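Local structure of bazooka, isoform C,LD29223p (Drosophila melanogaster, 5OAK) at residues A[5-11]-A[84-90]; A[20-24]-A[34-39]; A[56-60]-A[78-83]. The protein binds the C-terminal PDZ-binding motif of the cell polarity protein Par6 through its first PDZ domain, described here, and probably also binds phosphatidylinositol and phosphatidic acid. All blocks are in the same frame, centred on the assembly; numbering follows the deposited sequence.

Interaction 1: residues A[5-11]-A[84-90]; sequences DGEMLLI and LRVRVLR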
loop_
_atom_site.group_PDB
_atom_site.type_symbol
_atom_site.label_atom_id
_atom_site.label_comp_id
_atom_site.label_asym_id
_atom_site.label_seq_id
_atom_site.Cartn_x
_atom_site.Cartn_y
_atom_site.Cartn_z
ATOM N N ASP A 5 10.433 10.270 8.305
ATOM C CA ASP A 5 9.158 9.990 7.625
ATOM C C ASP A 5 9.226 8.805 6.661
ATOM O O ASP A 5 8.293 8.551 5.918
ATOM C CB ASP A 5 8.611 11.237 6.892
ATOM C CG ASP A 5 9.460 11.680 5.729
ATOM O OD1 ASP A 5 10.498 11.048 5.428
ATOM O OD2 ASP A 5 9.079 12.705 5.108
ATOM N N GLY A 6 10.308 8.063 6.691
ATOM C CA GLY A 6 10.354 6.869 5.850
ATOM C C GLY A 6 10.824 7.147 4.447
ATOM O O GLY A 6 11.555 8.123 4.210
ATOM N N GLU A 7 10.462 6.258 3.535
ATOM C CA GLU A 7 10.996 6.294 2.176
ATOM C C GLU A 7 9.851 6.407 1.204
ATOM O O GLU A 7 8.843 5.740 1.389
ATOM C CB GLU A 7 11.783 5.009 1.803
ATOM C CG GLU A 7 12.709 4.371 2.820
ATOM C CD GLU A 7 13.454 3.223 2.158
ATOM O OE1 GLU A 7 13.529 3.238 0.904
ATOM O OE2 GLU A 7 13.916 2.309 2.857
ATOM N N MET A 8 9.996 7.234 0.187
ATOM C CA MET A 8 8.950 7.302 -0.832
ATOM C C MET A 8 9.309 6.380 -2.001
ATOM O O MET A 8 10.395 6.453 -2.594
ATOM C CB MET A 8 8.733 8.746 -1.305
ATOM C CG MET A 8 7.544 8.914 -2.268
ATOM S SD MET A 8 5.929 8.759 -1.450
ATOM C CE MET A 8 5.802 10.344 -0.581
ATOM N N LEU A 9 8.380 5.482 -2.292
ATOM C CA LEU A 9 8.516 4.503 -3.364
ATOM C C LEU A 9 7.570 4.855 -4.500
ATOM O O LEU A 9 6.547 5.520 -4.306
ATOM C CB LEU A 9 8.172 3.092 -2.871
ATOM C CG LEU A 9 8.944 2.659 -1.623
ATOM C CD1 LEU A 9 8.558 1.217 -1.215
ATOM C CD2 LEU A 9 10.456 2.808 -1.814
ATOM N N LEU A 10 7.898 4.350 -5.683
ATOM C CA LEU A 10 7.051 4.570 -6.854
ATOM C C LEU A 10 6.705 3.216 -7.433
ATOM O O LEU A 10 7.619 2.421 -7.739
ATOM C CB LEU A 10 7.788 5.402 -7.889
ATOM C CG LEU A 10 7.056 5.624 -9.198
ATOM C CD1 LEU A 10 5.788 6.444 -9.011
ATOM C CD2 LEU A 10 7.961 6.295 -10.188
ATOM N N ILE A 11 5.415 2.930 -7.547
ATOM C CA ILE A 11 4.957 1.697 -8.199
ATOM C C ILE A 11 4.209 2.094 -9.455
ATOM O O ILE A 11 3.242 2.867 -9.376
ATOM C CB ILE A 11 4.004 0.872 -7.280
ATOM C CG1 ILE A 11 4.716 0.488 -6.012
ATOM C CG2 ILE A 11 3.529 -0.405 -7.962
ATOM C CD1 ILE A 11 3.719 -0.177 -5.064
ATOM N N LEU A 84 1.499 4.835 -8.309
ATOM C CA LEU A 84 1.283 4.980 -6.875
ATOM C C LEU A 84 2.565 5.461 -6.234
ATOM O O LEU A 84 3.604 4.785 -6.335
ATOM C CB LEU A 84 0.900 3.647 -6.230
ATOM C CG LEU A 84 -0.226 2.822 -6.852
ATOM C CD1 LEU A 84 -0.449 1.567 -6.025
ATOM C CD2 LEU A 84 -1.480 3.625 -6.910
ATOM N N ARG A 85 2.488 6.569 -5.545
ATOM C CA ARG A 85 3.592 7.084 -4.742
ATOM C C ARG A 85 3.312 6.646 -3.312
ATOM O O ARG A 85 2.338 7.094 -2.708
ATOM C CB ARG A 85 3.687 8.606 -4.873
ATOM C CG ARG A 85 4.030 8.999 -6.314
ATOM C CD ARG A 85 3.788 10.455 -6.642
ATOM N NE ARG A 85 2.429 10.914 -6.351
ATOM C CZ ARG A 85 1.352 10.662 -7.098
ATOM N NH1 ARG A 85 1.428 9.894 -8.209
ATOM N NH2 ARG A 85 0.185 11.164 -6.707
ATOM N N VAL A 86 4.134 5.752 -2.784
ATOM C CA VAL A 86 3.808 5.075 -1.525
ATOM C C VAL A 86 4.874 5.361 -0.509
ATOM O O VAL A 86 6.058 5.092 -0.760
ATOM C CB VAL A 86 3.728 3.547 -1.807
ATOM C CG1 VAL A 86 3.317 2.772 -0.572
ATOM C CG2 VAL A 86 2.739 3.279 -2.947
ATOM N N ARG A 87 4.507 5.927 0.628
ATOM C CA ARG A 87 5.515 6.218 1.640
ATOM C C ARG A 87 5.527 5.109 2.670
ATOM O O ARG A 87 4.448 4.760 3.199
ATOM C CB ARG A 87 5.224 7.572 2.328
ATOM C CG ARG A 87 6.317 7.924 3.309
ATOM C CD ARG A 87 6.225 9.432 3.710
ATOM N NE ARG A 87 4.950 9.764 4.326
ATOM C CZ ARG A 87 4.643 9.647 5.621
ATOM N NH1 ARG A 87 5.547 9.167 6.482
ATOM N NH2 ARG A 87 3.392 9.987 6.046
ATOM N N VAL A 88 6.703 4.508 2.912
ATOM C CA VAL A 88 6.773 3.371 3.821
ATOM C C VAL A 88 7.803 3.579 4.957
ATOM O O VAL A 88 8.792 4.279 4.778
ATOM C CB VAL A 88 7.117 2.024 3.080
ATOM C CG1 VAL A 88 6.106 1.748 1.972
ATOM C CG2 VAL A 88 8.531 2.037 2.518
ATOM N N LEU A 89 7.558 2.918 6.086
ATOM C CA LEU A 89 8.608 2.652 7.070
ATOM C C LEU A 89 9.043 1.222 6.900
ATOM O O LEU A 89 8.190 0.321 6.898
ATOM C CB LEU A 89 8.086 2.844 8.494
ATOM C CG LEU A 89 7.934 4.249 8.998
ATOM C CD1 LEU A 89 7.373 4.251 10.442
ATOM C CD2 LEU A 89 9.296 4.973 8.929
ATOM N N ARG A 90 10.343 0.983 6.806
ATOM C CA ARG A 90 10.831 -0.383 6.611
ATOM C C ARG A 90 10.698 -1.181 7.910
ATOM O O ARG A 90 10.793 -0.602 8.978
ATOM C CB ARG A 90 12.286 -0.352 6.176
ATOM C CG ARG A 90 12.520 0.361 4.854
ATOM C CD ARG A 90 11.794 -0.313 3.738
ATOM N NE ARG A 90 12.287 0.154 2.439
ATOM C CZ ARG A 90 11.858 -0.336 1.289
ATOM N NH1 ARG A 90 10.889 -1.249 1.324
ATOM N NH2 ARG A 90 12.358 0.093 0.118
#

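Interaction 2: residues A[20-24]-A[34-39]; sequences GLTAL and LVQHVE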
loop_
_atom_site.group_PDB
_atom_site.type_symbol
_atom_site.label_atom_id
_atom_site.label_comp_id
_atom_site.label_asym_id
_atom_site.label_seq_id
_atom_site.Cartn_x
_atom_site.Cartn_y
_atom_site.Cartn_z
ATOM N N GLY A 20 0.886 -6.956 -7.258
ATOM C CA GLY A 20 1.703 -7.969 -6.599
ATOM C C GLY A 20 1.910 -7.784 -5.108
ATOM O O GLY A 20 2.891 -8.249 -4.564
ATOM N N LEU A 21 0.974 -7.137 -4.426
ATOM C CA LEU A 21 1.031 -6.734 -2.998
ATOM C C LEU A 21 -0.054 -7.464 -2.208
ATOM O O LEU A 21 -1.226 -7.353 -2.633
ATOM C CB LEU A 21 0.777 -5.191 -2.857
ATOM C CG LEU A 21 0.894 -4.548 -1.495
ATOM C CD1 LEU A 21 2.301 -4.793 -1.084
ATOM C CD2 LEU A 21 0.602 -3.065 -1.560
ATOM N N THR A 22 0.259 -8.049 -1.065
ATOM C CA THR A 22 -0.744 -8.437 -0.105
ATOM C C THR A 22 -0.494 -7.589 1.144
ATOM O O THR A 22 0.628 -7.536 1.598
ATOM C CB THR A 22 -0.616 -9.917 0.248
ATOM O OG1 THR A 22 -0.803 -10.688 -0.937
ATOM C CG2 THR A 22 -1.666 -10.330 1.273
ATOM N N ALA A 23 -1.526 -6.930 1.670
ATOM C CA ALA A 23 -1.356 -6.051 2.817
ATOM C C ALA A 23 -2.531 -6.234 3.741
ATOM O O ALA A 23 -3.616 -6.670 3.372
ATOM C CB ALA A 23 -1.274 -4.625 2.377
ATOM N N LEU A 24 -2.320 -5.850 4.972
ATOM C CA LEU A 24 -3.386 -5.886 5.962
ATOM C C LEU A 24 -3.291 -4.675 6.870
ATOM O O LEU A 24 -2.212 -4.126 7.068
ATOM C CB LEU A 24 -3.316 -7.169 6.786
ATOM C CG LEU A 24 -2.002 -7.438 7.512
ATOM C CD1 LEU A 24 -2.153 -7.140 8.994
ATOM C CD2 LEU A 24 -1.575 -8.880 7.296
ATOM N N LEU A 34 0.246 -2.935 6.623
ATOM C CA LEU A 34 1.454 -3.755 6.763
ATOM C C LEU A 34 1.591 -4.669 5.550
ATOM O O LEU A 34 0.681 -5.398 5.207
ATOM C CB LEU A 34 1.358 -4.571 8.062
ATOM C CG LEU A 34 2.537 -5.405 8.503
ATOM C CD1 LEU A 34 3.757 -4.549 8.712
ATOM C CD2 LEU A 34 2.116 -6.089 9.807
ATOM N N VAL A 35 2.728 -4.623 4.873
ATOM C CA VAL A 35 2.913 -5.489 3.706
ATOM C C VAL A 35 3.229 -6.920 4.158
ATOM O O VAL A 35 4.195 -7.144 4.893
ATOM C CB VAL A 35 4.035 -4.915 2.807
ATOM C CG1 VAL A 35 4.313 -5.875 1.590
ATOM C CG2 VAL A 35 3.627 -3.508 2.312
ATOM N N GLN A 36 2.405 -7.886 3.741
ATOM C CA GLN A 36 2.671 -9.267 4.122
ATOM C C GLN A 36 3.444 -10.010 3.044
ATOM O O GLN A 36 4.275 -10.863 3.338
ATOM C CB GLN A 36 1.358 -9.998 4.395
ATOM C CG GLN A 36 0.580 -9.468 5.584
ATOM C CD GLN A 36 1.320 -9.675 6.891
ATOM O OE1 GLN A 36 1.948 -8.757 7.413
ATOM N NE2 GLN A 36 1.244 -10.887 7.426
ATOM N N HIS A 37 3.230 -9.682 1.796
ATOM C CA HIS A 37 3.881 -10.425 0.737
ATOM C C HIS A 37 3.992 -9.562 -0.485
ATOM O O HIS A 37 3.103 -8.735 -0.732
ATOM C CB HIS A 37 3.097 -11.682 0.399
ATOM C CG HIS A 37 3.840 -12.607 -0.486
ATOM N ND1 HIS A 37 3.508 -12.797 -1.814
ATOM C CD2 HIS A 37 4.946 -13.355 -0.260
ATOM C CE1 HIS A 37 4.345 -13.666 -2.357
ATOM N NE2 HIS A 37 5.228 -14.017 -1.440
ATOM N N VAL A 38 5.104 -9.740 -1.205
ATOM C CA VAL A 38 5.326 -9.052 -2.470
ATOM C C VAL A 38 5.689 -10.147 -3.480
ATOM O O VAL A 38 6.629 -10.950 -3.252
ATOM C CB VAL A 38 6.459 -8.016 -2.364
ATOM C CG1 VAL A 38 6.660 -7.335 -3.700
ATOM C CG2 VAL A 38 6.113 -6.959 -1.278
ATOM N N GLU A 39 4.963 -10.188 -4.597
ATOM C CA GLU A 39 5.161 -11.247 -5.585
ATOM C C GLU A 39 6.449 -11.003 -6.349
ATOM O O GLU A 39 6.712 -9.873 -6.780
ATOM C CB GLU A 39 3.977 -11.273 -6.547
ATOM C CG GLU A 39 2.590 -11.563 -5.931
ATOM C CD GLU A 39 2.486 -12.865 -5.174
ATOM O OE1 GLU A 39 3.178 -13.854 -5.518
ATOM O OE2 GLU A 39 1.668 -12.893 -4.239
HETATM O O HOH W 1 1.117 -10.634 -3.000
#

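Interaction 3: residues A[56-60]-A[78-83]; sequences LEING and ALESSE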
loop_
_atom_site.group_PDB
_atom_site.type_symbol
_atom_site.label_atom_id
_atom_site.label_comp_id
_atom_site.label_asym_id
_atom_site.label_seq_id
_atom_site.Cartn_x
_atom_site.Cartn_y
_atom_site.Cartn_z
ATOM N N LEU A 56 2.321 4.218 4.930
ATOM C CA LEU A 56 1.746 5.323 5.688
ATOM C C LEU A 56 0.937 6.293 4.836
ATOM O O LEU A 56 0.112 7.035 5.355
ATOM C CB LEU A 56 2.853 6.091 6.402
ATOM C CG LEU A 56 3.695 5.280 7.382
ATOM C CD1 LEU A 56 4.687 6.190 8.083
ATOM C CD2 LEU A 56 2.799 4.582 8.389
ATOM N N GLU A 57 1.190 6.300 3.537
ATOM C CA GLU A 57 0.624 7.351 2.688
ATOM C C GLU A 57 0.590 6.862 1.259
ATOM O O GLU A 57 1.551 6.185 0.811
ATOM C CB GLU A 57 1.471 8.640 2.817
ATOM C CG GLU A 57 0.992 9.852 2.053
ATOM C CD GLU A 57 1.852 11.085 2.352
ATOM O OE1 GLU A 57 1.802 12.087 1.607
ATOM O OE2 GLU A 57 2.591 11.049 3.354
ATOM N N ILE A 58 -0.486 7.186 0.536
ATOM C CA ILE A 58 -0.591 6.784 -0.870
ATOM C C ILE A 58 -1.023 7.985 -1.670
ATOM O O ILE A 58 -2.064 8.563 -1.380
ATOM C CB ILE A 58 -1.593 5.618 -1.084
ATOM C CG1 ILE A 58 -1.146 4.414 -0.244
ATOM C CG2 ILE A 58 -1.637 5.237 -2.611
ATOM C CD1 ILE A 58 -2.129 3.295 -0.275
ATOM N N ASN A 59 -0.206 8.378 -2.651
ATOM C CA ASN A 59 -0.511 9.525 -3.518
ATOM C C ASN A 59 -0.892 10.746 -2.685
ATOM O O ASN A 59 -1.867 11.466 -2.966
ATOM C CB ASN A 59 -1.598 9.183 -4.547
ATOM C CG ASN A 59 -1.071 8.265 -5.608
ATOM O OD1 ASN A 59 0.091 7.950 -5.586
ATOM N ND2 ASN A 59 -1.898 7.835 -6.536
ATOM N N GLY A 60 -0.119 10.958 -1.625
ATOM C CA GLY A 60 -0.271 12.139 -0.786
ATOM C C GLY A 60 -1.351 12.093 0.276
ATOM O O GLY A 60 -1.469 13.032 1.073
ATOM N N ALA A 78 -6.667 5.608 -5.801
ATOM C CA ALA A 78 -5.297 5.653 -6.261
ATOM C C ALA A 78 -5.100 4.711 -7.434
ATOM O O ALA A 78 -4.264 4.987 -8.323
ATOM C CB ALA A 78 -4.341 5.265 -5.118
ATOM N N LEU A 79 -5.828 3.582 -7.437
ATOM C CA LEU A 79 -5.668 2.594 -8.514
ATOM C C LEU A 79 -6.291 3.070 -9.818
ATOM O O LEU A 79 -6.121 2.397 -10.860
ATOM C CB LEU A 79 -6.252 1.220 -8.113
ATOM C CG LEU A 79 -5.379 0.526 -7.046
ATOM C CD1 LEU A 79 -6.135 -0.634 -6.434
ATOM C CD2 LEU A 79 -3.998 0.089 -7.588
ATOM N N GLU A 80 -6.965 4.222 -9.804
ATOM C CA GLU A 80 -7.380 4.866 -11.047
ATOM C C GLU A 80 -6.265 5.667 -11.672
ATOM O O GLU A 80 -6.416 6.117 -12.816
ATOM C CB GLU A 80 -8.600 5.795 -10.824
ATOM C CG GLU A 80 -9.853 5.043 -10.357
ATOM C CD GLU A 80 -10.498 4.182 -11.440
ATOM O OE1 GLU A 80 -10.263 4.429 -12.648
ATOM O OE2 GLU A 80 -11.270 3.270 -11.072
ATOM N N SER A 81 -5.159 5.876 -10.947
ATOM C CA SER A 81 -4.094 6.723 -11.487
ATOM C C SER A 81 -2.949 5.891 -12.088
ATOM O O SER A 81 -2.877 4.662 -11.913
ATOM C CB SER A 81 -3.570 7.672 -10.419
ATOM O OG SER A 81 -2.784 6.946 -9.513
ATOM N N SER A 82 -2.075 6.552 -12.838
ATOM C CA SER A 82 -1.039 5.843 -13.611
ATOM C C SER A 82 0.099 5.297 -12.756
ATOM O O SER A 82 0.866 4.456 -13.198
ATOM C CB SER A 82 -0.469 6.769 -14.687
ATOM O OG SER A 82 0.210 7.842 -14.063
ATOM N N GLU A 83 0.233 5.773 -11.524
ATOM C CA GLU A 83 1.265 5.290 -10.637
ATOM C C GLU A 83 0.879 5.578 -9.210
ATOM O O GLU A 83 0.047 6.429 -8.935
ATOM C CB GLU A 83 2.598 5.923 -10.948
ATOM C CG GLU A 83 2.558 7.380 -10.748
ATOM C CD GLU A 83 3.706 8.087 -11.368
ATOM O OE1 GLU A 83 4.075 9.133 -10.810
ATOM O OE2 GLU A 83 4.204 7.596 -12.406
#

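Interaction 1: residues A[5-11]-A[84-90]
In this PDZ domain the first and last strands close the fold as an antiparallel pair. Strands 7-11 and 84-89 run with axes 4.5 Å apart at their closest. Leu-84 starts the pairing with Ile-11. Its N donates to Ile-11 O (2.8 Å), and Ile-11 N donates back to Leu-84 O (2.9 Å). Arg-85 stands opposite Leu-10 in a non-hydrogen-bonded pair. Its guanidinium leads away from strand 7-11. Val-86 repeats the two-bond pattern with Leu-9: Leu-9 N to Val-86 O is 2.8 Å and Val-86 N to Leu-9 O is 2.9 Å. Leu-84, Val-86 and Val-88 share one face with Leu-9 and Ile-11. These five side chains are buried, and Leu-49 packs against Leu-9, Ile-11 and Val-88 there. Arg-87 points to the opposite face and sits beside Met-8, whose SD lies 4.0 Å from Arg-87 CB. Its NH1 reaches the loop and donates to Asp-5 O (2.9 Å). Its NE forms a salt bridge with Glu-57 of strand 54-58. Val-88 makes the last hydrogen-bonded pair, with Glu-7, and its CG2 is 3.8 Å from Leu-9 CD1. Next comes Leu-89, whose CD2 is 3.8 Å from Gly-6 CA. Gly-6 has a positive phi, and a CB there would clash with Val-88 O. Arg-90 ends the segment. Asp-53 forms a salt bridge with its NH1. Its NE forms a salt bridge with Glu-7 OE2 at 2.7 Å, and its NH2 makes a weak 3.4 Å bond to Glu-7 OE1.

Interaction 2: residues A[20-24]-A[34-39]
A classic beta bulge interrupts this antiparallel hairpin of the PDZ fold. Gln-36 and His-37 both face Thr-22, so the register shifts by one residue. Thr-22 O accepts from both: Gln-36 N lies 2.8 Å from it, and His-37 N makes a weak bond of 3.4 Å. Gln-36 has helix-like backbone angles, as expected at the first position of such a bulge. Thr-22 N also donates to His-37 O (2.9 Å). Beyond the bulge, Leu-24 and Leu-34 exchange two bonds: Leu-24 N to Leu-34 O is 3.0 Å and Leu-34 N to Leu-24 O is 2.8 Å. Leu-21, Ala-23, Val-35 and Val-38 share one face. Leu-21 CD1 packs on Val-35 CG1 at 3.5 Å, and Ile-55 of strand 54-58 touches both residues. Strand 21-25 is the one that receives the peptide in PDZ domains. Here Thr-22 and Ala-23 pair with a strand of a second copy of the chain, and Leu-117 and His-116 of that copy pack on Leu-21 and Thr-22. Those two residues end the Par6 motif, which is joined to the PDZ domain by engineering. Gly-20 O, just before the strand, accepts from Glu-39 N at 2.8 Å. A water also links the two segments: it lies 2.8 Å from Thr-22 OG1 and donates to Glu-39 OE2 at 2.6 Å.

Interaction 3: residues A[56-60]-A[78-83]
Residues 56-58 are the end of a strand, and the backbone then turns sharply. Asn-59 and Gly-60 both have positive phi, with angles that fit the middle of a type I' turn leading to strand 61-62. In residues 78-83, Ala-78 to Ser-81 form a type I beta turn at the end of a helix. Ser-81 N bonds to Ala-78 O at 2.9 Å. The two segments of this PDZ domain touch lightly: they bury 148 Å², and their nearest CA atoms, of Asn-59 and Ala-78, are 6.7 Å apart. Ile-58 CG2 meets Ala-78 CB at 3.7 Å, which puts two apolar side chains together at the end of helix 68-78. Asn-59 supplies the polar part. Its ND2 makes a weak hydrogen bond to Glu-83 O (3.4 Å) and passes 3.8 Å from Ala-78 CB. Its OD1 has a stronger partner in Arg-85 N, so the one amide spans the start of the last strand. Ser-81 OG is 2.7 Å from Ala-78 O and 2.9 Å from Glu-83 O, inside the curve of the turn. Outside the two segments, Asn-13 ND2 bonds to Leu-79 O and Ser-81 O. The contact thus joins the hairpin end of strand 54-58 to the connection from helix 68-78 into strand 83-89, where Ala-78 also packs on Leu-84.

Overall arrangement
All three contacts reach the same curved sheet of the PDZ domain. Interactions 2 and 3 both lie, along the chain, inside the loop closed by interaction 1. Interactions 1 and 3 touch directly, with centres 11 Å apart: Arg-85 N lies 2.8 Å from Asn-59 OD1, and Arg-87 O lies 2.8 Å from Leu-56 N. Interaction 2 stands apart. Its centre is 14 Å from that of interaction 1 and 16 Å from that of interaction 3, with nearest atoms about 6 and 7 Å away. It carries the peptide-binding edge, where the fused Par6 tail of a second copy adds a strand. Strand 54-58, which carries residues 56-58 of interaction 3, lies between strands 33-38 and 83-89.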